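Local coordinates for CytC3 (Streptomyces, PDB 3GJA), which is a nonheme iron halogenase with a beta-barrel fold, probably installing halogen on a substrate during natural-product biosynthesis, at residues A[49-52]-A[53-56]; A[281-284]-A[285-288]. All blocks are in the same frame, centred on the assembly; numbering follows the deposited sequence.

Contact 1 (A[49-52]-A[53-56])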
loop_
_atom_site.group_PDB
_atom_site.type_symbol
_atom_site.label_atom_id
_atom_site.label_comp_id
_atom_site.label_asym_id
_atom_site.label_seq_id
_atom_site.Cartn_x
_atom_site.Cartn_y
_atom_site.Cartn_z
ATOM N N LEU A 49 -10.003 -16.049 -4.161
ATOM C CA LEU A 49 -11.137 -16.573 -4.916
ATOM C C LEU A 49 -12.443 -16.555 -4.138
ATOM O O LEU A 49 -13.509 -16.325 -4.711
ATOM C CB LEU A 49 -10.839 -18.004 -5.379
ATOM C CG LEU A 49 -10.182 -18.249 -6.745
ATOM C CD1 LEU A 49 -9.650 -16.952 -7.338
ATOM C CD2 LEU A 49 -9.078 -19.280 -6.591
ATOM N N ASP A 50 -12.357 -16.806 -2.834
ATOM C CA ASP A 50 -13.537 -16.819 -1.971
ATOM C C ASP A 50 -13.792 -15.428 -1.403
ATOM O O ASP A 50 -13.036 -14.939 -0.565
ATOM C CB ASP A 50 -13.347 -17.839 -0.843
ATOM C CG ASP A 50 -14.372 -17.689 0.271
ATOM O OD1 ASP A 50 -15.467 -17.145 0.028
ATOM O OD2 ASP A 50 -14.083 -18.132 1.399
ATOM N N ARG A 51 -14.864 -14.797 -1.867
ATOM C CA ARG A 51 -15.213 -13.452 -1.426
ATOM C C ARG A 51 -16.374 -13.450 -0.440
ATOM O O ARG A 51 -16.926 -12.393 -0.134
ATOM C CB ARG A 51 -15.580 -12.578 -2.637
ATOM C CG ARG A 51 -14.436 -12.334 -3.618
ATOM C CD ARG A 51 -14.848 -11.378 -4.744
ATOM N NE ARG A 51 -15.195 -10.059 -4.222
ATOM C CZ ARG A 51 -14.317 -9.125 -3.862
ATOM N NH1 ARG A 51 -13.014 -9.345 -3.975
ATOM N NH2 ARG A 51 -14.746 -7.968 -3.360
ATOM N N SER A 52 -16.732 -14.629 0.064
ATOM C CA SER A 52 -17.851 -14.753 0.992
ATOM C C SER A 52 -17.812 -13.732 2.123
ATOM O O SER A 52 -18.854 -13.313 2.616
ATOM C CB SER A 52 -17.902 -16.165 1.584
ATOM O OG SER A 52 -16.892 -16.348 2.558
ATOM N N LEU A 53 -16.619 -13.321 2.533
ATOM C CA LEU A 53 -16.507 -12.356 3.619
ATOM C C LEU A 53 -15.781 -11.069 3.239
ATOM O O LEU A 53 -15.333 -10.331 4.111
ATOM C CB LEU A 53 -15.807 -13.000 4.817
ATOM C CG LEU A 53 -16.637 -14.004 5.620
ATOM C CD1 LEU A 53 -15.753 -14.724 6.626
ATOM C CD2 LEU A 53 -17.766 -13.272 6.331
ATOM N N ALA A 54 -15.656 -10.802 1.943
ATOM C CA ALA A 54 -14.982 -9.590 1.490
ATOM C C ALA A 54 -15.893 -8.407 1.803
ATOM O O ALA A 54 -17.113 -8.516 1.695
ATOM C CB ALA A 54 -14.710 -9.668 -0.004
ATOM N N ILE A 55 -15.312 -7.277 2.187
ATOM C CA ILE A 55 -16.134 -6.125 2.527
ATOM C C ILE A 55 -16.779 -5.424 1.339
ATOM O O ILE A 55 -17.764 -4.705 1.513
ATOM C CB ILE A 55 -15.356 -5.098 3.366
ATOM C CG1 ILE A 55 -14.211 -4.493 2.557
ATOM C CG2 ILE A 55 -14.835 -5.769 4.623
ATOM C CD1 ILE A 55 -13.637 -3.223 3.186
ATOM N N TYR A 56 -16.243 -5.621 0.136
ATOM C CA TYR A 56 -16.846 -4.994 -1.038
ATOM C C TYR A 56 -17.638 -6.010 -1.849
ATOM O O TYR A 56 -17.146 -7.085 -2.170
ATOM C CB TYR A 56 -15.788 -4.326 -1.922
ATOM C CG TYR A 56 -15.001 -3.265 -1.191
ATOM C CD1 TYR A 56 -15.636 -2.386 -0.309
ATOM C CD2 TYR A 56 -13.624 -3.146 -1.364
ATOM C CE1 TYR A 56 -14.919 -1.422 0.385
ATOM C CE2 TYR A 56 -12.899 -2.183 -0.674
ATOM C CZ TYR A 56 -13.552 -1.326 0.198
ATOM O OH TYR A 56 -12.841 -0.374 0.890
HETATM O O HOH W 1 -13.906 -13.894 2.116
HETATM O O HOH W 2 -17.578 -9.560 -2.919
#
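The guanidinium of R51 carries the methyl of A54 over one face, CB standing 3.8 Å above the plane and offset toward the rim, while the carbonyl of Y56 meets its edge. The Y56 ring in turn takes CG1 of its neighbour I55 over its centre. This illustrates how a type I beta turn, R51 to A54, can be reinforced by the side chain of its first residue, here in the loop that follows helix 34-49 of a cupin-clan protein. The turn is closed by A54 N to R51 O, 2.9 Å and nearly straight at 170°. A bend at chi3 (63°) folds the arginine back along the turn, where NH2 donates to Y56 O at 2.8 Å. A bridging water accepts from R51 NE at 2.8 Å and donates to the same Y56 O, which therefore accepts two bonds. A lysine in place of R51 would probably leave that carbonyl without one of its two routes to the side chain and A54 CB without its flat cover. At the other end of Y56, the phenol OH is hydrogen-bonded to D69 OD2. An Asx turn leads into the beta turn: D50 OD1 accepts S52 N at 2.8 Å, from above the carboxylate plane, and S52 OG adds a weak bond to it. Another water spans from D50 O, to which it donates, to L53 N, from which it accepts at 2.8 Å.

Contact 2 (A[281-284]-A[285-288]); sequences INLE and KYGA
L283 turns CG away from its carbonyl carbon (chi1 -80°) and Y286 swings CG opposite its N (chi1 169°), so that the two side chains leave the backbone pointing the same way and run side by side. L283 CD1 thereby comes to 4.0 Å from Y286 CB, an apolar touch near the root of the tyrosine. The backbone beneath is turn-like: Y286 N donates to L283 O, three residues back, at 3.0 Å, approaching from well above the carbonyl plane, some 69° out of it. The principle at work is that the first and last residues of such a bend are brought close, their CA atoms 4.7 Å apart, so that two buried hydrophobic groups can share one side. The middle pair behaves differently. E284 and K285 are exposed, and their extended chains also run side by side; E284 OE2 reaches the methylene K285 CE at 3.8 Å. Its distance from K285 NZ is 4.9 Å, too long for a salt bridge, though the opposite charges probably attract weakly. A water bridges the same bend, donating to N282 O at 2.6 Å and accepting from K285 N at 2.9 Å, a backbone N-H that the turn bond does not use. Y286 OH is hydrogen-bonded to W101 O, on strand 98-108, and the tyrosine ring meets that of Y268 edge-to-face. L283 packs on T271 of a loop and on Y277 of strand 276-278, the partner of strand 281-282 in a two-stranded antiparallel sheet, while A288 leads into strand 289-290, which pairs with strand 98-108 at one edge of the main sheet.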
loop_
_atom_site.group_PDB
_atom_site.type_symbol
_atom_site.label_atom_id
_atom_site.label_comp_id
_atom_site.label_asym_id
_atom_site.label_seq_id
_atom_site.Cartn_x
_atom_site.Cartn_y
_atom_site.Cartn_z
ATOM N N ILE A 281 -16.168 0.686 -4.363
ATOM C CA ILE A 281 -15.915 0.862 -2.941
ATOM C C ILE A 281 -17.216 1.110 -2.177
ATOM O O ILE A 281 -17.977 2.021 -2.508
ATOM C CB ILE A 281 -15.009 2.079 -2.672
ATOM C CG1 ILE A 281 -13.616 1.845 -3.246
ATOM C CG2 ILE A 281 -14.930 2.342 -1.173
ATOM C CD1 ILE A 281 -12.733 3.070 -3.156
ATOM N N ASN A 282 -17.469 0.298 -1.160
ATOM C CA ASN A 282 -18.651 0.486 -0.325
ATOM C C ASN A 282 -18.144 0.588 1.105
ATOM O O ASN A 282 -17.700 -0.399 1.684
ATOM C CB ASN A 282 -19.623 -0.682 -0.469
ATOM C CG ASN A 282 -20.912 -0.457 0.303
ATOM O OD1 ASN A 282 -22.002 -0.728 -0.198
ATOM N ND2 ASN A 282 -20.791 0.037 1.527
ATOM N N LEU A 283 -18.203 1.794 1.662
ATOM C CA LEU A 283 -17.715 2.068 3.012
ATOM C C LEU A 283 -18.445 1.412 4.173
ATOM O O LEU A 283 -17.963 1.460 5.301
ATOM C CB LEU A 283 -17.666 3.580 3.253
ATOM C CG LEU A 283 -16.484 4.388 2.692
ATOM C CD1 LEU A 283 -15.527 3.493 1.923
ATOM C CD2 LEU A 283 -17.007 5.484 1.797
ATOM N N GLU A 284 -19.588 0.794 3.907
ATOM C CA GLU A 284 -20.355 0.156 4.971
ATOM C C GLU A 284 -19.482 -0.624 5.954
ATOM O O GLU A 284 -19.490 -0.349 7.154
ATOM C CB GLU A 284 -21.410 -0.778 4.382
ATOM C CG GLU A 284 -22.389 -1.313 5.410
ATOM C CD GLU A 284 -23.370 -2.300 4.808
ATOM O OE1 GLU A 284 -24.019 -1.945 3.798
ATOM O OE2 GLU A 284 -23.493 -3.428 5.341
ATOM N N LYS A 285 -18.720 -1.590 5.452
ATOM C CA LYS A 285 -17.868 -2.387 6.327
ATOM C C LYS A 285 -16.397 -1.992 6.270
ATOM O O LYS A 285 -15.531 -2.751 6.703
ATOM C CB LYS A 285 -18.017 -3.868 5.988
ATOM C CG LYS A 285 -19.443 -4.373 6.099
ATOM C CD LYS A 285 -19.554 -5.828 5.686
ATOM C CE LYS A 285 -21.004 -6.275 5.645
ATOM N NZ LYS A 285 -21.136 -7.668 5.128
ATOM N N TYR A 286 -16.106 -0.810 5.738
ATOM C CA TYR A 286 -14.722 -0.373 5.666
ATOM C C TYR A 286 -14.238 0.153 7.000
ATOM O O TYR A 286 -15.017 0.662 7.806
ATOM C CB TYR A 286 -14.521 0.740 4.632
ATOM C CG TYR A 286 -13.141 1.366 4.740
ATOM C CD1 TYR A 286 -12.023 0.746 4.173
ATOM C CD2 TYR A 286 -12.933 2.521 5.499
ATOM C CE1 TYR A 286 -10.733 1.254 4.363
ATOM C CE2 TYR A 286 -11.647 3.037 5.699
ATOM C CZ TYR A 286 -10.549 2.393 5.128
ATOM O OH TYR A 286 -9.266 2.880 5.339
ATOM N N GLY A 287 -12.932 0.045 7.214
ATOM C CA GLY A 287 -12.332 0.552 8.423
ATOM C C GLY A 287 -10.839 0.674 8.219
ATOM O O GLY A 287 -10.238 -0.145 7.533
ATOM N N ALA A 288 -10.244 1.717 8.781
ATOM C CA ALA A 288 -8.807 1.890 8.701
ATOM C C ALA A 288 -8.271 1.052 9.867
ATOM O O ALA A 288 -8.955 0.872 10.877
ATOM C CB ALA A 288 -8.432 3.359 8.878
HETATM O O HOH W 3 -18.643 -2.538 2.755
#

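From the N terminus the chain leaves helix 34-49 and makes a tight reversal in contact 1, on the way to helix 62-65. More than two hundred residues later contact 2 makes another, between strand 281-282 and strand 289-290. The two closures are in series: neither encloses nor crosses the other. They nevertheless meet in space, with centres about 13 Å apart. Y56 CE1 packs 3.2 Å from N282 O, and its hydroxyl oxygen lies beside Y286 CD1, while I55 CG2 rests on K285 O. The loop behind the early helix is thus laid against the late segment that joins the small two-stranded sheet to the edge strand of the larger one.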